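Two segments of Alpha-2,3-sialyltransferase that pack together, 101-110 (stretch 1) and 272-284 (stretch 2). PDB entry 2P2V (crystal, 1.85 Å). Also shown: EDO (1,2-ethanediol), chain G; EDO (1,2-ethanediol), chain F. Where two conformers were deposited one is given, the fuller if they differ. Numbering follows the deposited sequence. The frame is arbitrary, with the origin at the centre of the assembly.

Stretch 1, residues 101-110: LPFIESNDFL
Stretch 2 272-284: FYKNQLKADNKIM

This is a small, loosely bonded contact, burying 400 Å² in total, in which a loop and the start of a helix lie against a longer helix. Residues 101-106 form the loop, and a helix begins at Asn107. Stretch 2 is already helical at Phe272. The two stretches run in opposite senses: CA of Phe103 lies 5.8 Å from CA of Met284, CA of Ser106 6.6 Å from CA of Asp280, and CA of Phe109 7.3 Å from CA of Leu277.

Ser106 (chi1 p) is the N-cap. Its OG accepts from Phe109 N at 2.9 Å and donates a weak bond to Asp280 OD2 at 3.3 Å, the one direct hydrogen bond across the contact. Asp280 is also p. Its OD1 lies 3.9 Å from Asp108 OD2, two like charges close together, an unfavourable approach rather than a bond. Water 1 donates to Asp280 OD1 (3.1 Å) and accepts from Asp108 N (3.0 Å), bridging the stretches.

Met284 (m, t, m), though poorly ordered, covers the loop; its SD is 3.3 Å from Pro102 O. Phe109 (t) places CE1 3.2 Å from OH of Tyr273 (t), edge to edge, and CD1 4.1 Å from CD1 of Leu277 (t, p), the latter apolar packing.

The ethanediol of chain G also links the stretches: its O1 accepts from Ser106 N (2.8 Å), and its O2 donates to Asn281 OD1 (3.2 Å).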

ATOM      1  N   LEU A 101     -15.342  -0.308  -8.114  1.00 21.55           N
ATOM      2  CA  LEU A 101     -16.352  -0.772  -7.207  1.00 20.74           C
ATOM      3  C   LEU A 101     -16.206  -2.295  -7.195  1.00 21.52           C
ATOM      4  O   LEU A 101     -16.085  -2.897  -8.250  1.00 22.86           O
ATOM      5  CB  LEU A 101     -17.744  -0.422  -7.742  1.00 21.42           C
ATOM      6  CG  LEU A 101     -18.072   1.083  -7.653  1.00 21.96           C
ATOM      7  CD1 LEU A 101     -19.327   1.425  -8.348  1.00 22.83           C
ATOM      8  CD2 LEU A 101     -18.199   1.361  -6.192  1.00 21.66           C
ATOM      9  N   PRO A 102     -16.117  -2.875  -6.011  1.00 22.65           N
ATOM     10  CA  PRO A 102     -15.687  -4.290  -5.896  1.00 22.46           C
ATOM     11  C   PRO A 102     -16.719  -5.333  -6.333  1.00 24.48           C
ATOM     12  O   PRO A 102     -16.376  -6.533  -6.425  1.00 25.53           O
ATOM     13  CB  PRO A 102     -15.406  -4.455  -4.426  1.00 23.29           C
ATOM     14  CG  PRO A 102     -16.350  -3.417  -3.737  1.00 21.90           C
ATOM     15  CD  PRO A 102     -16.268  -2.234  -4.687  1.00 21.64           C
ATOM     16  N   PHE A 103     -17.945  -4.890  -6.567  1.00 23.38           N
ATOM     17  CA  PHE A 103     -18.970  -5.733  -7.178  1.00 24.25           C
ATOM     18  C   PHE A 103     -18.994  -5.614  -8.695  1.00 25.56           C
ATOM     19  O   PHE A 103     -19.833  -6.251  -9.376  1.00 25.90           O
ATOM     20  CB  PHE A 103     -20.353  -5.489  -6.522  1.00 24.49           C
ATOM     21  CG  PHE A 103     -20.846  -4.064  -6.662  1.00 21.24           C
ATOM     22  CD1 PHE A 103     -20.484  -3.110  -5.709  1.00 20.33           C
ATOM     23  CD2 PHE A 103     -21.608  -3.676  -7.767  1.00 23.67           C
ATOM     24  CE1 PHE A 103     -20.922  -1.755  -5.828  1.00 22.40           C
ATOM     25  CE2 PHE A 103     -22.031  -2.303  -7.935  1.00 26.19           C
ATOM     26  CZ  PHE A 103     -21.674  -1.338  -6.951  1.00 21.92           C
ATOM     27  N   ILE A 104     -18.114  -4.775  -9.254  1.00 24.85           N
ATOM     28  CA  ILE A 104     -17.991  -4.660 -10.690  1.00 25.53           C
ATOM     29  C   ILE A 104     -16.648  -5.182 -11.162  1.00 25.83           C
ATOM     30  O   ILE A 104     -16.556  -5.938 -12.137  1.00 26.38           O
ATOM     31  CB  ILE A 104     -18.203  -3.187 -11.195  1.00 25.19           C
ATOM     32  CG1 ILE A 104     -19.500  -2.592 -10.633  1.00 27.04           C
ATOM     33  CG2 ILE A 104     -18.135  -3.131 -12.732  1.00 28.28           C
ATOM     34  CD1 ILE A 104     -19.858  -1.180 -11.166  1.00 24.88           C
ATOM     35  N   GLU A 105     -15.578  -4.770 -10.499  1.00 25.27           N
ATOM     36  CA  GLU A 105     -14.219  -5.189 -10.800  1.00 24.74           C
ATOM     37  C   GLU A 105     -13.660  -5.851  -9.556  1.00 25.05           C
ATOM     38  O   GLU A 105     -13.672  -5.287  -8.473  1.00 25.63           O
ATOM     39  CB  GLU A 105     -13.319  -4.009 -11.202  1.00 24.68           C
ATOM     40  CG  GLU A 105     -13.819  -3.200 -12.447  1.00 25.43           C
ATOM     41  CD  GLU A 105     -14.392  -1.825 -12.027  1.00 27.07           C
ATOM     42  OE1 GLU A 105     -14.093  -1.408 -10.896  1.00 28.62           O
ATOM     43  OE2 GLU A 105     -15.152  -1.194 -12.799  1.00 26.11           O
ATOM     44  N   SER A 106     -13.170  -7.072  -9.697  1.00 25.00           N
ATOM     45  CA  SER A 106     -12.688  -7.765  -8.516  1.00 26.94           C
ATOM     46  C   SER A 106     -11.409  -7.120  -7.975  1.00 27.11           C
ATOM     47  O   SER A 106     -10.667  -6.490  -8.728  1.00 25.55           O
ATOM     48  CB  SER A 106     -12.383  -9.224  -8.852  1.00 26.03           C
ATOM     49  OG  SER A 106     -11.137  -9.350  -9.518  1.00 26.36           O
ATOM     50  N   ASN A 107     -11.134  -7.301  -6.688  1.00 27.18           N
ATOM     51  CA  ASN A 107      -9.869  -6.815  -6.097  1.00 28.13           C
ATOM     52  C   ASN A 107      -8.669  -7.294  -6.862  1.00 28.01           C
ATOM     53  O   ASN A 107      -7.752  -6.514  -7.155  1.00 26.05           O
ATOM     54  CB  ASN A 107      -9.735  -7.276  -4.639  1.00 29.64           C
ATOM     55  CG  ASN A 107     -10.747  -6.642  -3.730  1.00 32.88           C
ATOM     56  OD1 ASN A 107     -11.516  -5.734  -4.110  1.00 33.06           O
ATOM     57  ND2 ASN A 107     -10.736  -7.091  -2.479  1.00 36.03           N
ATOM     58  N   ASP A 108      -8.662  -8.589  -7.221  1.00 27.40           N
ATOM     59  CA  ASP A 108      -7.518  -9.122  -7.947  1.00 29.40           C
ATOM     60  C   ASP A 108      -7.383  -8.531  -9.337  1.00 26.76           C
ATOM     61  O   ASP A 108      -6.292  -8.315  -9.766  1.00 27.50           O
ATOM     62  CB  ASP A 108      -7.572 -10.641  -8.099  1.00 29.68           C
ATOM     63  CG  ASP A 108      -7.092 -11.405  -6.817  1.00 39.88           C
ATOM     64  OD1 ASP A 108      -6.399 -10.825  -5.943  1.00 46.33           O
ATOM     65  OD2 ASP A 108      -7.409 -12.622  -6.718  1.00 43.88           O
ATOM     66  N   PHE A 109      -8.492  -8.334 -10.042  1.00 26.34           N
ATOM     67  CA  PHE A 109      -8.447  -7.720 -11.378  1.00 23.78           C
ATOM     68  C   PHE A 109      -7.753  -6.367 -11.258  1.00 23.13           C
ATOM     69  O   PHE A 109      -6.826  -6.074 -12.028  1.00 21.58           O
ATOM     70  CB  PHE A 109      -9.842  -7.487 -11.942  1.00 24.17           C
ATOM     71  CG  PHE A 109      -9.832  -6.808 -13.298  1.00 23.60           C
ATOM     72  CD1 PHE A 109      -9.643  -7.541 -14.468  1.00 23.76           C
ATOM     73  CD2 PHE A 109      -9.986  -5.426 -13.404  1.00 26.45           C
ATOM     74  CE1 PHE A 109      -9.571  -6.894 -15.740  1.00 24.81           C
ATOM     75  CE2 PHE A 109      -9.916  -4.761 -14.654  1.00 23.64           C
ATOM     76  CZ  PHE A 109      -9.726  -5.474 -15.826  1.00 23.51           C
ATOM     77  N   LEU A 110      -8.209  -5.553 -10.319  1.00 23.28           N
ATOM     78  CA  LEU A 110      -7.628  -4.160 -10.249  1.00 23.72           C
ATOM     79  C   LEU A 110      -6.191  -4.165  -9.789  1.00 25.12           C
ATOM     80  O   LEU A 110      -5.355  -3.398 -10.308  1.00 24.36           O
ATOM     81  CB  LEU A 110      -8.476  -3.238  -9.369  1.00 23.69           C
ATOM     82  CG  LEU A 110      -9.888  -2.927  -9.919  1.00 23.45           C
ATOM     83  CD1 LEU A 110     -10.692  -2.109  -8.931  1.00 23.58           C
ATOM     84  CD2 LEU A 110      -9.835  -2.201 -11.285  1.00 22.32           C
ATOM     85  N   PHE A 272      -3.753 -18.872 -15.898  1.00 24.53           N
ATOM     86  CA  PHE A 272      -3.691 -18.285 -14.595  1.00 24.15           C
ATOM     87  C   PHE A 272      -4.746 -17.177 -14.506  1.00 24.01           C
ATOM     88  O   PHE A 272      -5.542 -17.105 -13.558  1.00 23.54           O
ATOM     89  CB  PHE A 272      -2.275 -17.683 -14.340  1.00 25.12           C
ATOM     90  CG  PHE A 272      -2.171 -17.026 -12.983  1.00 26.22           C
ATOM     91  CD1 PHE A 272      -2.660 -15.724 -12.809  1.00 29.36           C
ATOM     92  CD2 PHE A 272      -1.658 -17.728 -11.884  1.00 26.51           C
ATOM     93  CE1 PHE A 272      -2.653 -15.124 -11.569  1.00 25.52           C
ATOM     94  CE2 PHE A 272      -1.587 -17.108 -10.640  1.00 31.43           C
ATOM     95  CZ  PHE A 272      -2.117 -15.804 -10.478  1.00 28.74           C
ATOM     96  N   TYR A 273      -4.699 -16.289 -15.498  1.00 23.25           N
ATOM     97  CA  TYR A 273      -5.618 -15.125 -15.555  1.00 22.88           C
ATOM     98  C   TYR A 273      -7.094 -15.504 -15.581  1.00 24.49           C
ATOM     99  O   TYR A 273      -7.893 -15.004 -14.760  1.00 22.71           O
ATOM    100  CB  TYR A 273      -5.248 -14.308 -16.778  1.00 23.71           C
ATOM    101  CG  TYR A 273      -6.027 -13.009 -16.864  1.00 25.28           C
ATOM    102  CD1 TYR A 273      -5.419 -11.798 -16.512  1.00 25.17           C
ATOM    103  CD2 TYR A 273      -7.360 -12.995 -17.285  1.00 21.65           C
ATOM    104  CE1 TYR A 273      -6.159 -10.589 -16.577  1.00 25.25           C
ATOM    105  CE2 TYR A 273      -8.083 -11.806 -17.382  1.00 25.37           C
ATOM    106  CZ  TYR A 273      -7.480 -10.626 -17.009  1.00 26.93           C
ATOM    107  OH  TYR A 273      -8.173  -9.417 -17.089  1.00 29.10           O
ATOM    108  N   LYS A 274      -7.438 -16.488 -16.441  1.00 25.90           N
ATOM    109  CA  LYS A 274      -8.821 -16.896 -16.616  1.00 27.58           C
ATOM    110  C   LYS A 274      -9.308 -17.670 -15.416  1.00 30.48           C
ATOM    111  O   LYS A 274     -10.511 -17.657 -15.095  1.00 32.19           O
ATOM    112  CB  LYS A 274      -8.948 -17.785 -17.849  1.00 27.87           C
ATOM    113  CG  LYS A 274      -8.990 -17.061 -19.138  1.00 28.06           C
ATOM    114  CD  LYS A 274      -9.055 -18.020 -20.305  1.00 32.32           C
ATOM    115  CE  LYS A 274      -9.321 -17.267 -21.591  1.00 33.07           C
ATOM    116  NZ  LYS A 274      -9.543 -18.223 -22.711  1.00 35.98           N
ATOM    117  N   ASN A 275      -8.421 -18.413 -14.772  1.00 32.92           N
ATOM    118  CA  ASN A 275      -8.738 -19.159 -13.531  0.50 34.49           C
ATOM    119  C   ASN A 275      -9.186 -18.215 -12.432  1.00 35.88           C
ATOM    120  O   ASN A 275     -10.190 -18.428 -11.747  1.00 34.77           O
ATOM    121  CB  ASN A 275      -7.513 -19.942 -13.033  0.50 34.25           C
ATOM    122  CG  ASN A 275      -7.771 -20.694 -11.717  0.50 35.96           C
ATOM    123  OD1 ASN A 275      -8.471 -21.695 -11.704  0.50 38.00           O
ATOM    124  ND2 ASN A 275      -7.185 -20.217 -10.614  0.50 35.33           N
ATOM    125  N   GLN A 276      -8.395 -17.145 -12.268  1.00 37.19           N
ATOM    126  CA  GLN A 276      -8.667 -16.142 -11.261  1.00 40.34           C
ATOM    127  C   GLN A 276      -9.933 -15.392 -11.583  1.00 41.38           C
ATOM    128  O   GLN A 276     -10.777 -15.223 -10.704  1.00 43.12           O
ATOM    129  CB  GLN A 276      -7.504 -15.185 -11.153  1.00 40.49           C
ATOM    130  CG  GLN A 276      -6.330 -15.804 -10.496  1.00 44.97           C
ATOM    131  CD  GLN A 276      -5.602 -14.809  -9.639  1.00 50.65           C
ATOM    132  OE1 GLN A 276      -5.537 -13.626  -9.979  1.00 51.33           O
ATOM    133  NE2 GLN A 276      -5.034 -15.275  -8.527  1.00 50.30           N
ATOM    134  N   LEU A 277     -10.082 -14.978 -12.839  1.00 42.77           N
ATOM    135  CA  LEU A 277     -11.248 -14.219 -13.306  1.00 44.69           C
ATOM    136  C   LEU A 277     -12.537 -15.016 -13.124  1.00 46.04           C
ATOM    137  O   LEU A 277     -13.542 -14.481 -12.648  1.00 46.58           O
ATOM    138  CB  LEU A 277     -11.076 -13.804 -14.774  1.00 44.36           C
ATOM    139  CG  LEU A 277     -11.794 -12.548 -15.281  1.00 45.93           C
ATOM    140  CD1 LEU A 277     -11.167 -11.299 -14.727  1.00 45.30           C
ATOM    141  CD2 LEU A 277     -11.788 -12.487 -16.790  1.00 45.81           C
ATOM    142  N   LYS A 278     -12.493 -16.297 -13.482  1.00 47.72           N
ATOM    143  CA  LYS A 278     -13.584 -17.227 -13.214  1.00 49.93           C
ATOM    144  C   LYS A 278     -13.946 -17.248 -11.747  1.00 50.95           C
ATOM    145  O   LYS A 278     -15.096 -17.026 -11.393  1.00 51.53           O
ATOM    146  CB  LYS A 278     -13.198 -18.653 -13.618  1.00 50.46           C
ATOM    147  CG  LYS A 278     -13.719 -19.107 -14.962  1.00 53.52           C
ATOM    148  CD  LYS A 278     -13.565 -20.637 -15.097  1.00 55.84           C
ATOM    149  CE  LYS A 278     -13.252 -21.031 -16.542  1.00 58.52           C
ATOM    150  NZ  LYS A 278     -11.875 -20.600 -16.978  1.00 58.67           N
ATOM    151  N   ALA A 279     -12.965 -17.527 -10.896  1.00 52.60           N
ATOM    152  CA  ALA A 279     -13.211 -17.681  -9.472  1.00 54.65           C
ATOM    153  C   ALA A 279     -13.985 -16.495  -8.885  1.00 56.30           C
ATOM    154  O   ALA A 279     -14.949 -16.685  -8.140  1.00 56.03           O
ATOM    155  CB  ALA A 279     -11.903 -17.911  -8.712  1.00 54.75           C
ATOM    156  N   ASP A 280     -13.584 -15.273  -9.220  1.00 57.94           N
ATOM    157  CA  ASP A 280     -14.277 -14.125  -8.629  1.00 59.97           C
ATOM    158  C   ASP A 280     -15.381 -13.472  -9.473  1.00 60.81           C
ATOM    159  O   ASP A 280     -16.121 -12.651  -8.963  1.00 61.33           O
ATOM    160  CB  ASP A 280     -13.312 -13.117  -7.977  1.00 60.23           C
ATOM    161  CG  ASP A 280     -12.042 -12.926  -8.768  1.00 61.21           C
ATOM    162  OD1 ASP A 280     -10.943 -13.191  -8.224  1.00 60.43           O
ATOM    163  OD2 ASP A 280     -12.149 -12.511  -9.945  1.00 63.57           O
ATOM    164  N   ASN A 281     -15.528 -13.860 -10.735  1.00 62.11           N
ATOM    165  CA  ASN A 281     -16.757 -13.524 -11.468  1.00 63.73           C
ATOM    166  C   ASN A 281     -17.913 -14.364 -10.948  1.00 64.75           C
ATOM    167  O   ASN A 281     -19.066 -13.944 -10.988  1.00 65.42           O
ATOM    168  CB  ASN A 281     -16.615 -13.726 -12.988  1.00 63.90           C
ATOM    169  CG  ASN A 281     -15.768 -12.638 -13.657  1.00 63.96           C
ATOM    170  OD1 ASN A 281     -15.096 -11.862 -12.984  1.00 64.24           O
ATOM    171  ND2 ASN A 281     -15.796 -12.596 -14.988  1.00 64.42           N
ATOM    172  N   LYS A 282     -17.592 -15.562 -10.466  1.00 65.80           N
ATOM    173  CA  LYS A 282     -18.578 -16.460  -9.867  1.00 66.62           C
ATOM    174  C   LYS A 282     -19.101 -15.879  -8.548  1.00 66.77           C
ATOM    175  O   LYS A 282     -20.317 -15.914  -8.295  1.00 67.12           O
ATOM    176  CB  LYS A 282     -17.966 -17.847  -9.636  1.00 66.69           C
ATOM    177  CG  LYS A 282     -18.979 -18.933  -9.289  1.00 68.51           C
ATOM    178  CD  LYS A 282     -18.268 -20.190  -8.831  1.00 70.38           C
ATOM    179  CE  LYS A 282     -19.241 -21.263  -8.368  1.00 70.70           C
ATOM    180  NZ  LYS A 282     -18.558 -22.163  -7.390  1.00 70.72           N
ATOM    181  N   ILE A 283     -18.182 -15.346  -7.727  1.00 66.61           N
ATOM    182  CA  ILE A 283     -18.510 -14.651  -6.465  1.00 66.26           C
ATOM    183  C   ILE A 283     -19.403 -13.417  -6.722  1.00 66.51           C
ATOM    184  O   ILE A 283     -20.485 -13.295  -6.132  1.00 66.23           O
ATOM    185  CB  ILE A 283     -17.222 -14.261  -5.659  1.00 66.37           C
ATOM    186  CG1 ILE A 283     -16.414 -15.512  -5.291  1.00 65.50           C
ATOM    187  CG2 ILE A 283     -17.578 -13.446  -4.412  1.00 66.18           C
ATOM    188  CD1 ILE A 283     -14.971 -15.237  -4.828  1.00 66.18           C
ATOM    189  N   MET A 284     -18.947 -12.512  -7.597  1.00 66.46           N
ATOM    190  CA  MET A 284     -19.797 -11.433  -8.134  1.00 66.30           C
ATOM    191  C   MET A 284     -20.848 -12.042  -9.100  1.00 67.01           C
ATOM    192  O   MET A 284     -21.869 -12.596  -9.559  1.00 67.25           O
ATOM    193  CB  MET A 284     -18.954 -10.344  -8.851  1.00 66.51           C
ATOM    194  CG  MET A 284     -17.618  -9.912  -8.149  1.00 65.62           C
ATOM    195  SD  MET A 284     -16.603  -8.645  -9.014  1.00 63.49           S
ATOM    196  CE  MET A 284     -16.341  -9.405 -10.621  1.00 61.19           C
TER
HETATM  197  C1  EDO G 705     -13.255  -8.053 -13.360  1.00 39.80           C
HETATM  198  O1  EDO G 705     -13.637  -8.514 -12.054  1.00 35.20           O
HETATM  199  C2  EDO G 705     -14.498  -8.174 -14.214  1.00 43.50           C
HETATM  200  O2  EDO G 705     -14.418  -9.422 -14.873  1.00 42.45           O
HETATM  201  C1  EDO F 704      -6.175 -11.558 -12.892  1.00 54.82           C
HETATM  202  O1  EDO F 704      -5.729 -10.201 -12.912  1.00 46.46           O
HETATM  203  C2  EDO F 704      -7.610 -11.621 -12.404  1.00 55.13           C
HETATM  204  O2  EDO F 704      -8.396 -11.906 -13.563  1.00 58.29           O
HETATM  205  O   HOH W   1     -10.350 -10.935  -6.252  1.00 38.01           O